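Local structure of putative type VI secretion protein (Escherichia coli, 6SKI) at residues Leu57-Glu62 with Arg289-Leu294; Met285-Tyr290 with Trp532-Trp537; His310-Gly315 with Tyr485-Ala490. The protein probably acts as a phospholipase effector toxin of the type VI secretion system, a hydrolase that is loaded onto the VgrG spike for delivery. All blocks are in the same frame, centred on the assembly; numbering follows the deposited sequence.

Contact 1 (Leu57-Glu62 with Arg289-Leu294)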
# COMPACT_ATOMS: atom_id res chain seq x y z
N LEU A 57 8.41 14.87 3.49
CA LEU A 57 8.05 16.22 3.91
C LEU A 57 6.62 16.29 4.41
O LEU A 57 6.33 17.07 5.32
CB LEU A 57 8.26 17.20 2.76
CG LEU A 57 9.70 17.39 2.31
CD1 LEU A 57 9.78 18.45 1.23
CD2 LEU A 57 10.57 17.76 3.50
N MET A 58 5.72 15.49 3.84
CA MET A 58 4.38 15.39 4.39
C MET A 58 4.42 14.92 5.83
O MET A 58 3.57 15.32 6.64
CB MET A 58 3.54 14.41 3.56
CG MET A 58 2.43 15.04 2.77
SD MET A 58 1.34 13.81 2.05
CE MET A 58 0.15 13.59 3.37
N LYS A 59 5.40 14.09 6.17
CA LYS A 59 5.53 13.63 7.55
C LYS A 59 5.87 14.77 8.51
O LYS A 59 5.68 14.62 9.73
CB LYS A 59 6.57 12.51 7.63
CG LYS A 59 5.94 11.13 7.55
CD LYS A 59 6.97 10.02 7.64
CE LYS A 59 7.81 9.95 6.38
NZ LYS A 59 8.97 9.05 6.55
N PHE A 60 6.37 15.90 8.00
CA PHE A 60 6.63 17.06 8.87
C PHE A 60 5.37 17.56 9.55
O PHE A 60 5.43 18.11 10.65
CB PHE A 60 7.24 18.21 8.08
CG PHE A 60 8.74 18.19 8.01
CD1 PHE A 60 9.48 19.07 8.78
CD2 PHE A 60 9.40 17.32 7.17
CE1 PHE A 60 10.85 19.07 8.72
CE2 PHE A 60 10.77 17.32 7.10
CZ PHE A 60 11.50 18.19 7.88
N ASN A 61 4.22 17.42 8.89
CA ASN A 61 2.96 17.90 9.45
C ASN A 61 2.68 17.23 10.79
O ASN A 61 2.61 16.00 10.89
CB ASN A 61 1.83 17.62 8.47
CG ASN A 61 0.57 18.40 8.78
OD1 ASN A 61 0.52 19.61 8.58
ND2 ASN A 61 -0.46 17.71 9.25
N GLU A 62 2.57 18.06 11.84
CA GLU A 62 2.22 17.64 13.19
C GLU A 62 3.35 16.89 13.89
O GLU A 62 3.23 16.53 15.06
CB GLU A 62 0.95 16.78 13.20
CG GLU A 62 -0.25 17.43 12.53
CD GLU A 62 -0.85 18.54 13.36
OE1 GLU A 62 -0.62 18.56 14.59
OE2 GLU A 62 -1.55 19.40 12.79
N ARG A 289 3.20 4.60 15.91
CA ARG A 289 3.63 5.89 15.40
C ARG A 289 2.45 6.84 15.27
O ARG A 289 1.30 6.43 15.11
CB ARG A 289 4.32 5.72 14.05
CG ARG A 289 5.78 5.36 14.17
CD ARG A 289 6.40 5.20 12.80
NE ARG A 289 5.89 4.02 12.13
CZ ARG A 289 6.42 3.51 11.02
NH1 ARG A 289 7.48 4.09 10.47
NH2 ARG A 289 5.90 2.43 10.47
N TYR A 290 2.76 8.13 15.34
CA TYR A 290 1.72 9.15 15.21
C TYR A 290 1.29 9.30 13.75
O TYR A 290 0.10 9.45 13.47
CB TYR A 290 2.22 10.48 15.77
CG TYR A 290 1.29 11.65 15.53
CD1 TYR A 290 0.34 12.00 16.47
CD2 TYR A 290 1.37 12.40 14.37
CE1 TYR A 290 -0.51 13.06 16.26
CE2 TYR A 290 0.53 13.46 14.15
CZ TYR A 290 -0.41 13.78 15.10
OH TYR A 290 -1.26 14.85 14.89
N ASN A 291 2.24 9.26 12.83
CA ASN A 291 1.96 9.41 11.41
C ASN A 291 1.37 8.15 10.79
O ASN A 291 1.03 8.16 9.61
CB ASN A 291 3.23 9.80 10.66
CG ASN A 291 3.50 11.28 10.72
OD1 ASN A 291 2.59 12.09 10.86
ND2 ASN A 291 4.77 11.65 10.63
N PHE A 292 1.25 7.07 11.56
CA PHE A 292 0.70 5.81 11.08
C PHE A 292 -0.46 5.45 11.99
O PHE A 292 -0.31 4.70 12.95
CB PHE A 292 1.76 4.72 11.05
CG PHE A 292 2.85 4.95 10.05
CD1 PHE A 292 3.83 5.90 10.29
CD2 PHE A 292 2.89 4.24 8.87
CE1 PHE A 292 4.83 6.12 9.37
CE2 PHE A 292 3.89 4.45 7.95
CZ PHE A 292 4.86 5.39 8.20
N SER A 293 -1.62 5.99 11.67
CA SER A 293 -2.84 5.70 12.40
C SER A 293 -3.71 4.75 11.59
O SER A 293 -3.77 4.85 10.36
CB SER A 293 -3.61 6.99 12.71
OG SER A 293 -3.98 7.66 11.52
N LEU A 294 -4.36 3.82 12.27
CA LEU A 294 -5.09 2.75 11.62
C LEU A 294 -6.47 3.21 11.21
O LEU A 294 -7.11 3.99 11.91
CB LEU A 294 -5.21 1.55 12.57
CG LEU A 294 -5.94 0.33 12.03
CD1 LEU A 294 -5.18 -0.28 10.87
CD2 LEU A 294 -6.15 -0.68 13.13
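K59 and N291 lie where the two backbones run nearest each other, K59 CA to N291 CA measuring 6.7 Å. In 57-62, which helix 53-58 leads into, M58 to N61 form a type I beta turn, in which N61 N bonds to M58 O at 3.1 Å. Residues 289-293 opposite it form an irregular loop that becomes strand only at L294. The one hydrogen bond across the contact runs from N291 ND2 to K59 O, 3.2 Å long, with an N-H...O angle of 153°. It lands in the carbonyl plane on a lone pair, while the oxygen sits 18° out of the N291 amide plane. The same ND2 also donates to P525 O, so both bonds fix the rotation of the amide. K59 runs obliquely past it, laying CG 3.3 Å from N291 ND2 before bending at chi3 and sending its ammonium to E51. Further along, E62 CB meets the hydroxyl end of Y290, 3.4 Å from Y290 OH, at an oblique angle to the ring. The Y290 ring swings out toward E62 because chi1 (173°) sets CG opposite the backbone N; the E62 carboxylate itself pairs with R67. Behind the turn, L57 and M58 pack on helix 144-154 and F60 on strands 495-497 and 521-523, whereas L294 leads away into the strand pair with 536-538.

Contact 2 (Met285-Tyr290 with Trp532-Trp537)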
# COMPACT_ATOMS: atom_id res chain seq x y z
N MET A 285 -0.45 -5.00 15.84
CA MET A 285 -0.71 -4.79 17.26
C MET A 285 0.36 -3.96 17.94
O MET A 285 0.11 -3.42 19.02
CB MET A 285 -0.83 -6.14 17.98
CG MET A 285 -2.21 -6.74 17.95
SD MET A 285 -2.40 -8.21 18.96
CE MET A 285 -0.72 -8.49 19.50
N ASN A 286 1.54 -3.83 17.33
CA ASN A 286 2.65 -3.10 17.92
C ASN A 286 3.11 -1.99 16.99
O ASN A 286 4.30 -1.72 16.85
CB ASN A 286 3.80 -4.04 18.25
CG ASN A 286 3.37 -5.21 19.10
OD1 ASN A 286 2.82 -5.02 20.19
ND2 ASN A 286 3.62 -6.41 18.63
N GLU A 287 2.16 -1.34 16.34
CA GLU A 287 2.42 -0.12 15.58
C GLU A 287 1.88 1.04 16.39
O GLU A 287 0.70 1.06 16.75
CB GLU A 287 1.76 -0.18 14.20
CG GLU A 287 1.85 1.12 13.43
CD GLU A 287 3.28 1.54 13.13
OE1 GLU A 287 4.16 0.66 13.06
OE2 GLU A 287 3.52 2.75 12.97
N TYR A 288 2.75 2.01 16.68
CA TYR A 288 2.43 3.05 17.64
C TYR A 288 2.75 4.45 17.14
O TYR A 288 2.58 5.41 17.90
CB TYR A 288 3.19 2.80 18.95
CG TYR A 288 2.89 1.46 19.56
CD1 TYR A 288 1.60 1.10 19.89
CD2 TYR A 288 3.90 0.54 19.79
CE1 TYR A 288 1.32 -0.13 20.44
CE2 TYR A 288 3.63 -0.69 20.34
CZ TYR A 288 2.34 -1.02 20.66
OH TYR A 288 2.06 -2.24 21.21
N ARG A 289 3.20 4.60 15.91
CA ARG A 289 3.63 5.89 15.40
C ARG A 289 2.45 6.84 15.27
O ARG A 289 1.30 6.43 15.11
CB ARG A 289 4.32 5.72 14.05
CG ARG A 289 5.78 5.36 14.17
CD ARG A 289 6.40 5.20 12.80
NE ARG A 289 5.89 4.02 12.13
CZ ARG A 289 6.42 3.51 11.02
NH1 ARG A 289 7.48 4.09 10.47
NH2 ARG A 289 5.90 2.43 10.47
N TYR A 290 2.76 8.13 15.34
CA TYR A 290 1.72 9.15 15.21
C TYR A 290 1.29 9.30 13.75
O TYR A 290 0.10 9.45 13.47
CB TYR A 290 2.22 10.48 15.77
CG TYR A 290 1.29 11.65 15.53
CD1 TYR A 290 0.34 12.00 16.47
CD2 TYR A 290 1.37 12.40 14.37
CE1 TYR A 290 -0.51 13.06 16.26
CE2 TYR A 290 0.53 13.46 14.15
CZ TYR A 290 -0.41 13.78 15.10
OH TYR A 290 -1.26 14.85 14.89
N TRP A 532 1.85 6.16 23.71
CA TRP A 532 2.25 4.93 23.02
C TRP A 532 1.04 4.07 22.68
O TRP A 532 1.08 2.84 22.80
CB TRP A 532 3.28 4.14 23.83
CG TRP A 532 4.66 4.67 23.69
CD1 TRP A 532 5.24 5.65 24.44
CD2 TRP A 532 5.66 4.24 22.76
NE1 TRP A 532 6.53 5.86 24.03
CE2 TRP A 532 6.81 5.01 22.99
CE3 TRP A 532 5.68 3.29 21.74
CZ2 TRP A 532 7.98 4.85 22.25
CZ3 TRP A 532 6.84 3.13 21.01
CH2 TRP A 532 7.97 3.91 21.27
N ILE A 533 -0.05 4.72 22.27
CA ILE A 533 -1.27 4.05 21.86
C ILE A 533 -1.62 4.55 20.47
O ILE A 533 -1.76 5.76 20.26
CB ILE A 533 -2.43 4.32 22.84
CG1 ILE A 533 -2.07 3.86 24.25
CG2 ILE A 533 -3.70 3.64 22.37
CD1 ILE A 533 -2.74 4.66 25.33
N ARG A 534 -1.77 3.63 19.53
CA ARG A 534 -2.03 4.00 18.15
C ARG A 534 -3.43 4.59 18.00
O ARG A 534 -4.37 4.18 18.68
CB ARG A 534 -1.87 2.79 17.24
CG ARG A 534 -1.82 3.10 15.77
CD ARG A 534 -2.15 1.87 14.97
NE ARG A 534 -1.67 1.97 13.59
CZ ARG A 534 -1.62 0.94 12.76
NH1 ARG A 534 -2.01 -0.26 13.16
NH2 ARG A 534 -1.17 1.11 11.52
N SER A 535 -3.55 5.55 17.10
CA SER A 535 -4.83 6.17 16.80
C SER A 535 -5.59 5.30 15.81
O SER A 535 -5.08 5.00 14.72
CB SER A 535 -4.64 7.57 16.24
OG SER A 535 -4.70 8.55 17.27
N VAL A 536 -6.79 4.88 16.19
CA VAL A 536 -7.63 4.03 15.35
C VAL A 536 -8.88 4.80 14.96
O VAL A 536 -9.54 5.39 15.82
CB VAL A 536 -7.99 2.71 16.06
CG1 VAL A 536 -8.63 1.76 15.10
CG2 VAL A 536 -6.75 2.10 16.67
N TRP A 537 -9.18 4.80 13.67
CA TRP A 537 -10.40 5.39 13.13
C TRP A 537 -11.28 4.24 12.67
O TRP A 537 -10.94 3.53 11.71
CB TRP A 537 -10.09 6.33 11.97
CG TRP A 537 -8.91 7.23 12.20
CD1 TRP A 537 -7.82 7.36 11.39
CD2 TRP A 537 -8.71 8.13 13.29
NE1 TRP A 537 -6.95 8.28 11.92
CE2 TRP A 537 -7.47 8.77 13.08
CE3 TRP A 537 -9.46 8.46 14.43
CZ2 TRP A 537 -6.96 9.72 13.97
CZ3 TRP A 537 -8.95 9.40 15.31
CH2 TRP A 537 -7.71 10.01 15.07
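E287 lies over the flat head of R534, but it does so with its methylene rather than its carboxylate: E287 CG stands 3.4 Å above one face of the guanidinium, offset toward the rim. The R534 chain is extended from CG to NE and runs beside the E287 backbone, with R534 CB 3.1 Å from E287 O. The E287 chain bends at chi2 (62°), and its carboxylate plane stands 63° from the guanidinium plane. OE2 then takes a nearly straight bond from R289 NE, 2.8 Å and 171°, through its syn lone pair and close to the guanidinium plane of R289, as part of a salt bridge; OE1 accepts from S489 OG. R534 directs its own NH2 to D245, which in this alpha/beta-hydrolase-like catalytic domain is probably the acid of a Ser-His-Asp triad, and its NE to F292 O. The arginine thus sits in the second shell of the presumed active site. Y288 and W532 meet at about a right angle, the tyrosine bringing CD2 to the indole edge in its plane and Y288 CB lying 3.8 Å from W532 CE3. On that same side of the tyrosine ring, but at its CD1 end, W532 O lies 3.4 Å from Y288 CD1; the Y288 hydroxyl bonds to A367 O.

Contact 3 (His310-Gly315 with Tyr485-Ala490)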
# COMPACT_ATOMS: atom_id res chain seq x y z
N HIS A 310 4.17 -2.00 11.56
CA HIS A 310 3.46 -1.77 10.31
C HIS A 310 4.04 -2.62 9.18
O HIS A 310 3.32 -3.35 8.49
CB HIS A 310 3.52 -0.29 9.98
CG HIS A 310 2.66 0.13 8.83
ND1 HIS A 310 1.29 0.16 8.91
CD2 HIS A 310 2.99 0.57 7.60
CE1 HIS A 310 0.80 0.58 7.76
NE2 HIS A 310 1.81 0.84 6.95
N SER A 311 5.35 -2.54 8.99
CA SER A 311 6.04 -3.32 7.98
C SER A 311 6.42 -4.71 8.47
O SER A 311 7.14 -5.43 7.78
CB SER A 311 7.29 -2.58 7.51
OG SER A 311 7.01 -1.77 6.38
N ASP A 312 5.93 -5.11 9.65
CA ASP A 312 5.97 -6.49 10.09
C ASP A 312 4.66 -7.19 9.81
O ASP A 312 4.56 -8.41 9.97
CB ASP A 312 6.29 -6.58 11.58
CG ASP A 312 7.74 -6.33 11.87
OD1 ASP A 312 8.59 -6.88 11.14
OD2 ASP A 312 8.04 -5.59 12.83
N ILE A 313 3.65 -6.44 9.39
CA ILE A 313 2.38 -6.98 8.94
C ILE A 313 2.27 -6.91 7.43
O ILE A 313 1.84 -7.87 6.78
CB ILE A 313 1.20 -6.24 9.61
CG1 ILE A 313 1.32 -6.32 11.13
CG2 ILE A 313 -0.12 -6.78 9.13
CD1 ILE A 313 1.16 -7.70 11.70
N GLY A 314 2.70 -5.80 6.84
CA GLY A 314 2.66 -5.68 5.40
C GLY A 314 3.96 -5.92 4.69
O GLY A 314 4.01 -5.81 3.46
N GLY A 315 5.03 -6.25 5.41
CA GLY A 315 6.32 -6.46 4.80
C GLY A 315 7.04 -5.15 4.51
O GLY A 315 6.46 -4.07 4.50
N TYR A 485 10.87 -10.88 16.47
CA TYR A 485 10.67 -10.60 15.06
C TYR A 485 9.91 -9.31 14.78
O TYR A 485 9.80 -8.92 13.62
CB TYR A 485 9.94 -11.77 14.40
CG TYR A 485 10.69 -13.08 14.48
CD1 TYR A 485 10.64 -13.86 15.62
CD2 TYR A 485 11.44 -13.53 13.41
CE1 TYR A 485 11.32 -15.05 15.69
CE2 TYR A 485 12.13 -14.72 13.48
CZ TYR A 485 12.06 -15.47 14.62
OH TYR A 485 12.74 -16.66 14.69
N THR A 486 9.38 -8.65 15.80
CA THR A 486 8.69 -7.38 15.60
C THR A 486 9.66 -6.23 15.79
O THR A 486 10.45 -6.22 16.73
CB THR A 486 7.50 -7.24 16.55
OG1 THR A 486 7.05 -5.88 16.56
CG2 THR A 486 7.87 -7.64 17.94
N HIS A 487 9.60 -5.26 14.88
CA HIS A 487 10.47 -4.10 14.91
C HIS A 487 9.82 -2.99 15.71
O HIS A 487 8.59 -2.83 15.69
CB HIS A 487 10.77 -3.61 13.50
CG HIS A 487 11.46 -4.61 12.63
ND1 HIS A 487 12.66 -4.36 12.00
CD2 HIS A 487 11.11 -5.87 12.28
CE1 HIS A 487 13.02 -5.42 11.30
NE2 HIS A 487 12.10 -6.35 11.45
N CYS A 488 10.63 -2.22 16.42
CA CYS A 488 10.17 -1.01 17.08
C CYS A 488 10.23 0.11 16.05
O CYS A 488 11.32 0.61 15.73
CB CYS A 488 11.01 -0.69 18.31
SG CYS A 488 10.50 0.80 19.19
N SER A 489 9.07 0.51 15.52
CA SER A 489 9.01 1.49 14.45
C SER A 489 8.80 2.90 14.95
O SER A 489 9.10 3.85 14.21
CB SER A 489 7.90 1.12 13.46
OG SER A 489 6.66 0.96 14.13
N ALA A 490 8.29 3.07 16.16
CA ALA A 490 8.12 4.38 16.76
C ALA A 490 9.37 4.74 17.55
O ALA A 490 9.79 4.00 18.44
CB ALA A 490 6.89 4.41 17.67
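D312 and H487 supply the single hydrogen bond between the two loops: H487 N donates to D312 OD2 over 2.6 Å, nearly straight at 170°. The N-H reaches the oxygen on its syn side, 23° out of the carboxylate plane. A weak bond from A309 N falls on the same OD2, so main-chain donors from both sides of the contact converge there. In van der Waals contact, the two side chains cross at about a right angle, and H487 CD2 is the ring atom the carboxylate meets. H487 CG stays beside the backbone N (chi1 -60°), which holds the ring alongside the carboxylate, met obliquely; Y317 stacks on this ring. Within the loop 310-315, H310 O accepts from both I313 N and G314 N, and S311 OG donates to G315 O at 3.0 Å. This folded loop carries H310, whose ND1 bonds to D245, consistent with the histidine of a Ser-His-Asp triad. D312 OD1 lies 3.4 Å from Y485 O, acceptor against acceptor; the bond from H487 N, with the weak one from A309 N, probably helps to stabilise the buried carboxylate beside that carbonyl.

Overall arrangement
From the N terminus, the segment on helix 53-58 is joined by contact 1 to 289-294, more than two hundred residues on. Contact 2 has by then already opened at 285-290, sharing R289 and Y290 with contact 1, so the two loops overlap at their ends, one starting just before the other closes. Contact 3 opens at 310-315, closes at 485-490, and falls wholly within the span of contact 2, which ends at 532-537 near the C terminus. The loop after strand 278-284 thus meets an early helical segment and the last strand, and it touches both segments of contact 3, through H310 and S489, beside the presumed catalytic residues.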